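Local coordinates for protein 6-phosphogluconolactonase (Trypanosoma cruzi, PDB 6VYE) that catalyses the hydrolysis of 6-phosphogluconolactone to 6-phosphogluconate, the lactonase step of the oxidative pentose phosphate pathway, at residues 130-133 against 134-138; 184-187 against 188-191. All blocks are in the same frame, centred on the assembly; numbering follows the deposited sequence.

Contact 1 (130-133 against 134-138); sequences DAVK and SADAY
Asp130 to Lys133 and Ser134 to Ala137 meet as successive turns of helix 128-146, a local contact built on four i to i+4 backbone hydrogen bonds. These run from Ser134 N to Asp130 O (3.1 Å), Ala135 N to Ala131 O (2.9 Å), Asp136 N to Val132 O (3.0 Å) and Ala137 N to Lys133 O (3.0 Å), the regular pattern of an alpha helix.

Side chains add to this mainly at Val132 and Asp136, which lie alongside each other on a partly exposed face. With CG anti to its own carbonyl carbon and beside the backbone N (chi1 -63°), Asp136 folds its carboxylate back over the preceding turn. There Asp136 CG comes within 3.2 Å of Val132 O, while Asp136 OD2 lies 4.1 Å from Val132 CG1. Asp136 OD1 and Val132 O, both acceptors, cannot bond to each other; the carbonyl takes its hydrogen bond from Asp136 N, and the carboxylate lies close by without bonding. On the buried side, Ser134 CB rests against Ala131 O at 3.5 Å, and chi1 of -177° carries OG clear of its backbone N to hydrogen-bond Asp116 O.

Asp130 OD2 accepts a hydrogen bond from Ala127 N, just ahead of the helix. Ala131 and Ala135 take the inner face: both pack on Val193 of edge strand 191-194, and Ala135 also reaches Val207 of strand 206-209.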
ATOM      1  N   ASP A 130      -6.049   2.347  21.332  1.00 32.29           N
ATOM      2  CA  ASP A 130      -5.157   1.184  21.088  1.00 32.49           C
ATOM      3  C   ASP A 130      -4.548   1.287  19.682  1.00 32.95           C
ATOM      4  O   ASP A 130      -3.328   1.112  19.548  1.00 30.08           O
ATOM      5  CB  ASP A 130      -5.910  -0.145  21.161  1.00 35.35           C
ATOM      6  CG  ASP A 130      -6.484  -0.448  22.536  1.00 39.76           C
ATOM      7  OD1 ASP A 130      -5.708  -0.481  23.499  1.00 40.16           O
ATOM      8  OD2 ASP A 130      -7.706  -0.633  22.627  1.00 40.93           O
ATOM      9  N   ALA A 131      -5.388   1.519  18.673  1.00 28.57           N
ATOM     10  CA  ALA A 131      -4.976   1.702  17.267  1.00 27.73           C
ATOM     11  C   ALA A 131      -3.991   2.874  17.189  1.00 27.23           C
ATOM     12  O   ALA A 131      -2.950   2.734  16.522  1.00 26.70           O
ATOM     13  CB  ALA A 131      -6.192   1.923  16.401  1.00 27.63           C
ATOM     14  N   VAL A 132      -4.315   3.999  17.828  1.00 23.95           N
ATOM     15  CA  VAL A 132      -3.468   5.215  17.752  1.00 24.77           C
ATOM     16  C   VAL A 132      -2.087   4.928  18.380  1.00 26.19           C
ATOM     17  O   VAL A 132      -1.087   5.393  17.811  1.00 25.62           O
ATOM     18  CB  VAL A 132      -4.177   6.434  18.371  1.00 25.41           C
ATOM     19  CG1 VAL A 132      -3.226   7.597  18.586  1.00 26.22           C
ATOM     20  CG2 VAL A 132      -5.351   6.886  17.524  1.00 24.46           C
ATOM     21  N   LYS A 133      -1.998   4.181  19.483  1.00 25.20           N
ATOM     22  CA  LYS A 133      -0.686   3.891  20.136  1.00 27.92           C
ATOM     23  C   LYS A 133       0.129   2.947  19.239  1.00 25.92           C
ATOM     24  O   LYS A 133       1.358   3.095  19.176  1.00 23.33           O
ATOM     25  CB  LYS A 133      -0.879   3.337  21.556  1.00 33.47           C
ATOM     26  CG  LYS A 133      -1.264   4.398  22.587  1.00 38.17           C
ATOM     27  CD  LYS A 133      -1.789   3.871  23.899  1.00 43.44           C
ATOM     28  CE  LYS A 133      -0.807   2.962  24.595  1.00 47.73           C
ATOM     29  NZ  LYS A 133      -1.322   2.577  25.928  1.00 49.88           N
ATOM     30  N   SER A 134      -0.536   2.023  18.555  1.00 24.51           N
ATOM     31  CA  SER A 134       0.093   1.101  17.575  1.00 25.04           C
ATOM     32  C   SER A 134       0.619   1.877  16.348  1.00 22.67           C
ATOM     33  O   SER A 134       1.754   1.616  15.916  1.00 23.75           O
ATOM     34  CB  SER A 134      -0.877   0.028  17.211  1.00 25.27           C
ATOM     35  OG  SER A 134      -0.258  -0.902  16.336  1.00 31.29           O
ATOM     36  N   ALA A 135      -0.134   2.846  15.833  1.00 22.42           N
ATOM     37  CA  ALA A 135       0.271   3.721  14.705  1.00 21.53           C
ATOM     38  C   ALA A 135       1.510   4.526  15.095  1.00 21.96           C
ATOM     39  O   ALA A 135       2.437   4.621  14.260  1.00 20.62           O
ATOM     40  CB  ALA A 135      -0.856   4.634  14.299  1.00 21.63           C
ATOM     41  N   ASP A 136       1.527   5.089  16.310  1.00 21.18           N
ATOM     42  CA  ASP A 136       2.665   5.899  16.816  1.00 22.80           C
ATOM     43  C   ASP A 136       3.900   4.995  16.946  1.00 19.26           C
ATOM     44  O   ASP A 136       5.015   5.465  16.642  1.00 16.84           O
ATOM     45  CB  ASP A 136       2.355   6.589  18.143  1.00 25.61           C
ATOM     46  CG  ASP A 136       1.226   7.614  18.103  1.00 32.69           C
ATOM     47  OD1 ASP A 136       0.809   8.026  16.987  1.00 34.61           O
ATOM     48  OD2 ASP A 136       0.760   8.017  19.209  1.00 39.49           O
ATOM     49  N   ALA A 137       3.721   3.763  17.413  1.00 19.30           N
ATOM     50  CA  ALA A 137       4.836   2.803  17.591  1.00 18.60           C
ATOM     51  C   ALA A 137       5.398   2.443  16.204  1.00 18.50           C
ATOM     52  O   ALA A 137       6.631   2.460  16.065  1.00 17.72           O
ATOM     53  CB  ALA A 137       4.384   1.587  18.356  1.00 17.88           C
ATOM     54  N   TYR A 138       4.535   2.233  15.196  1.00 17.15           N
ATOM     55  CA  TYR A 138       4.990   1.884  13.831  1.00 17.13           C
ATOM     56  C   TYR A 138       5.673   3.091  13.198  1.00 17.75           C
ATOM     57  O   TYR A 138       6.729   2.918  12.574  1.00 18.65           O
ATOM     58  CB  TYR A 138       3.845   1.327  12.991  1.00 17.29           C
ATOM     59  CG  TYR A 138       4.292   0.503  11.820  1.00 16.32           C
ATOM     60  CD1 TYR A 138       5.126  -0.580  12.003  1.00 17.77           C
ATOM     61  CD2 TYR A 138       3.829   0.755  10.544  1.00 17.71           C
ATOM     62  CE1 TYR A 138       5.526  -1.372  10.941  1.00 17.65           C
ATOM     63  CE2 TYR A 138       4.217  -0.030   9.468  1.00 17.76           C
ATOM     64  CZ  TYR A 138       5.077  -1.088   9.667  1.00 17.41           C
ATOM     65  OH  TYR A 138       5.488  -1.876   8.630  1.00 18.41           O
TER

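Contact 2 (184-187 against 188-191); sequences ESEM and HRAV
Glu186 curls its side chain over the next turn of the loop and grips the backbone amides of His188 and Arg189 with a single oxygen. Glu186 OE2 lies 2.8 Å from His188 N, whose N-H meets the oxygen's anti lone pair, and 3.1 Å from Arg189 N, which approaches from above the carboxylate plane. A bend at chi2 (60°) in the Glu186 chain brings the carboxylate round to these donors.

Packing is tight beside this pair of hydrogen bonds, where Glu186 and Arg189 run side by side: Glu186 OE1 lies 3.5 Å from Arg189 CG, and Glu186 CG is 3.8 Å from Arg189 CB. The charged ends do not meet, and the guanidinium and carboxylate planes stand 67° apart; Arg189 NH2 forms a salt bridge with Glu139 of helix 128-146 instead.

The looser, solvent-facing part is the exposed His188 ring, which sets one face over Met187 C, the carbonyl carbon of the residue just before it. The Met187 side chain, by contrast, packs on Pro211 and Ile212 of helix 211-215.

Two N-H donors shared by one carboxylate oxygen pin the turn in an otherwise irregular loop, and they would probably favour the ionised form of Glu186.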
ATOM      1  N   GLU A 184      -8.144   9.979   6.748  1.00 22.27           N
ATOM      2  CA  GLU A 184      -8.791  10.407   5.481  1.00 25.06           C
ATOM      3  C   GLU A 184      -7.984  11.512   4.796  1.00 29.38           C
ATOM      4  O   GLU A 184      -7.768  11.366   3.580  1.00 32.70           O
ATOM      5  CB  GLU A 184     -10.207  10.938   5.689  1.00 27.24           C
ATOM      6  CG  GLU A 184     -10.815  11.533   4.419  1.00 25.44           C
ATOM      7  CD  GLU A 184     -12.221  12.099   4.598  1.00 24.72           C
ATOM      8  OE1 GLU A 184     -12.873  11.744   5.580  1.00 24.70           O
ATOM      9  OE2 GLU A 184     -12.657  12.884   3.748  1.00 24.26           O
ATOM     10  N   SER A 185      -7.579  12.565   5.522  1.00 29.62           N
ATOM     11  CA  SER A 185      -6.875  13.758   4.969  1.00 32.79           C
ATOM     12  C   SER A 185      -5.555  14.025   5.710  1.00 32.48           C
ATOM     13  O   SER A 185      -5.088  15.187   5.685  1.00 30.47           O
ATOM     14  CB  SER A 185      -7.765  14.996   5.044  1.00 34.28           C
ATOM     15  OG  SER A 185      -9.136  14.654   4.919  1.00 42.32           O
ATOM     16  N   GLU A 186      -5.001  13.035   6.417  1.00 32.17           N
ATOM     17  CA  GLU A 186      -3.895  13.296   7.384  1.00 30.41           C
ATOM     18  C   GLU A 186      -2.644  13.704   6.598  1.00 27.34           C
ATOM     19  O   GLU A 186      -2.180  12.889   5.742  1.00 25.55           O
ATOM     20  CB  GLU A 186      -3.662  12.094   8.290  1.00 31.02           C
ATOM     21  CG  GLU A 186      -2.463  12.260   9.209  1.00 32.83           C
ATOM     22  CD  GLU A 186      -2.497  13.433  10.186  1.00 34.18           C
ATOM     23  OE1 GLU A 186      -3.146  13.292  11.246  1.00 38.68           O
ATOM     24  OE2 GLU A 186      -1.787  14.441   9.946  1.00 35.57           O
ATOM     25  N   MET A 187      -2.150  14.924   6.828  1.00 28.89           N
ATOM     26  CA  MET A 187      -1.028  15.496   6.028  1.00 31.73           C
ATOM     27  C   MET A 187       0.187  15.809   6.909  1.00 30.74           C
ATOM     28  O   MET A 187       1.153  16.329   6.350  1.00 33.32           O
ATOM     29  CB  MET A 187      -1.432  16.756   5.249  1.00 34.43           C
ATOM     30  CG  MET A 187      -2.312  16.487   4.010  1.00 37.95           C
ATOM     31  SD  MET A 187      -1.828  15.185   2.781  1.00 40.61           S
ATOM     32  CE  MET A 187      -3.446  14.846   2.076  1.00 43.66           C
ATOM     33  N   HIS A 188       0.198  15.458   8.194  1.00 32.00           N
ATOM     34  CA  HIS A 188       1.385  15.689   9.068  1.00 33.34           C
ATOM     35  C   HIS A 188       1.985  14.358   9.542  1.00 33.20           C
ATOM     36  O   HIS A 188       3.185  14.154   9.290  1.00 40.15           O
ATOM     37  CB  HIS A 188       1.023  16.747  10.115  1.00 37.69           C
ATOM     38  CG  HIS A 188       0.759  18.049   9.427  1.00 42.97           C
ATOM     39  ND1 HIS A 188       1.789  18.821   8.886  1.00 42.75           N
ATOM     40  CD2 HIS A 188      -0.398  18.652   9.061  1.00 41.27           C
ATOM     41  CE1 HIS A 188       1.269  19.874   8.281  1.00 39.98           C
ATOM     42  NE2 HIS A 188      -0.073  19.792   8.375  1.00 39.42           N
ATOM     43  N   ARG A 189       1.176  13.448  10.087  1.00 30.82           N
ATOM     44  CA  ARG A 189       1.619  12.124  10.594  1.00 28.40           C
ATOM     45  C   ARG A 189       1.904  11.181   9.405  1.00 24.37           C
ATOM     46  O   ARG A 189       1.156  11.218   8.413  1.00 22.56           O
ATOM     47  CB  ARG A 189       0.533  11.486  11.472  1.00 30.84           C
ATOM     48  CG  ARG A 189      -0.035  12.315  12.612  1.00 33.56           C
ATOM     49  CD  ARG A 189       0.959  13.032  13.493  1.00 40.54           C
ATOM     50  NE  ARG A 189       2.235  12.345  13.611  1.00 44.45           N
ATOM     51  CZ  ARG A 189       3.383  12.935  13.956  1.00 52.23           C
ATOM     52  NH1 ARG A 189       3.417  14.228  14.250  1.00 51.24           N
ATOM     53  NH2 ARG A 189       4.501  12.224  14.014  1.00 53.92           N
ATOM     54  N   ALA A 190       2.934  10.337   9.499  1.00 22.05           N
ATOM     55  CA  ALA A 190       3.291   9.344   8.455  1.00 19.52           C
ATOM     56  C   ALA A 190       2.329   8.153   8.513  1.00 19.13           C
ATOM     57  O   ALA A 190       2.145   7.503   7.469  1.00 16.91           O
ATOM     58  CB  ALA A 190       4.705   8.887   8.647  1.00 19.82           C
ATOM     59  N   VAL A 191       1.799   7.845   9.712  1.00 17.93           N
ATOM     60  CA  VAL A 191       0.946   6.661  10.040  1.00 18.10           C
ATOM     61  C   VAL A 191      -0.254   7.140  10.871  1.00 19.52           C
ATOM     62  O   VAL A 191      -0.105   8.039  11.698  1.00 18.44           O
ATOM     63  CB  VAL A 191       1.721   5.600  10.835  1.00 19.82           C
ATOM     64  CG1 VAL A 191       0.963   4.280  10.850  1.00 20.01           C
ATOM     65  CG2 VAL A 191       3.157   5.418  10.343  1.00 21.23           C
TER

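Following the chain from the N terminus, contact 1 comes first, within helix 128-146, and is complete well before contact 2 begins; the two stand in series, neither nested nor crossed. Each joins adjoining segments, so neither closes a long loop. Between them run the hairpin 149-150/157-158, strand 163-167 and the long connection whose last part, residues 184-190, leads into edge strand 191-194. In space they adjoin, with centres 13 Å apart, and touch where Ala135 O packs 3.6 Å from Val191 CB. Immediately after contact 1, the carboxylate of Glu139 accepts hydrogen bonds from Ala190 N and Val191 N, tying the helix to the start of the edge strand.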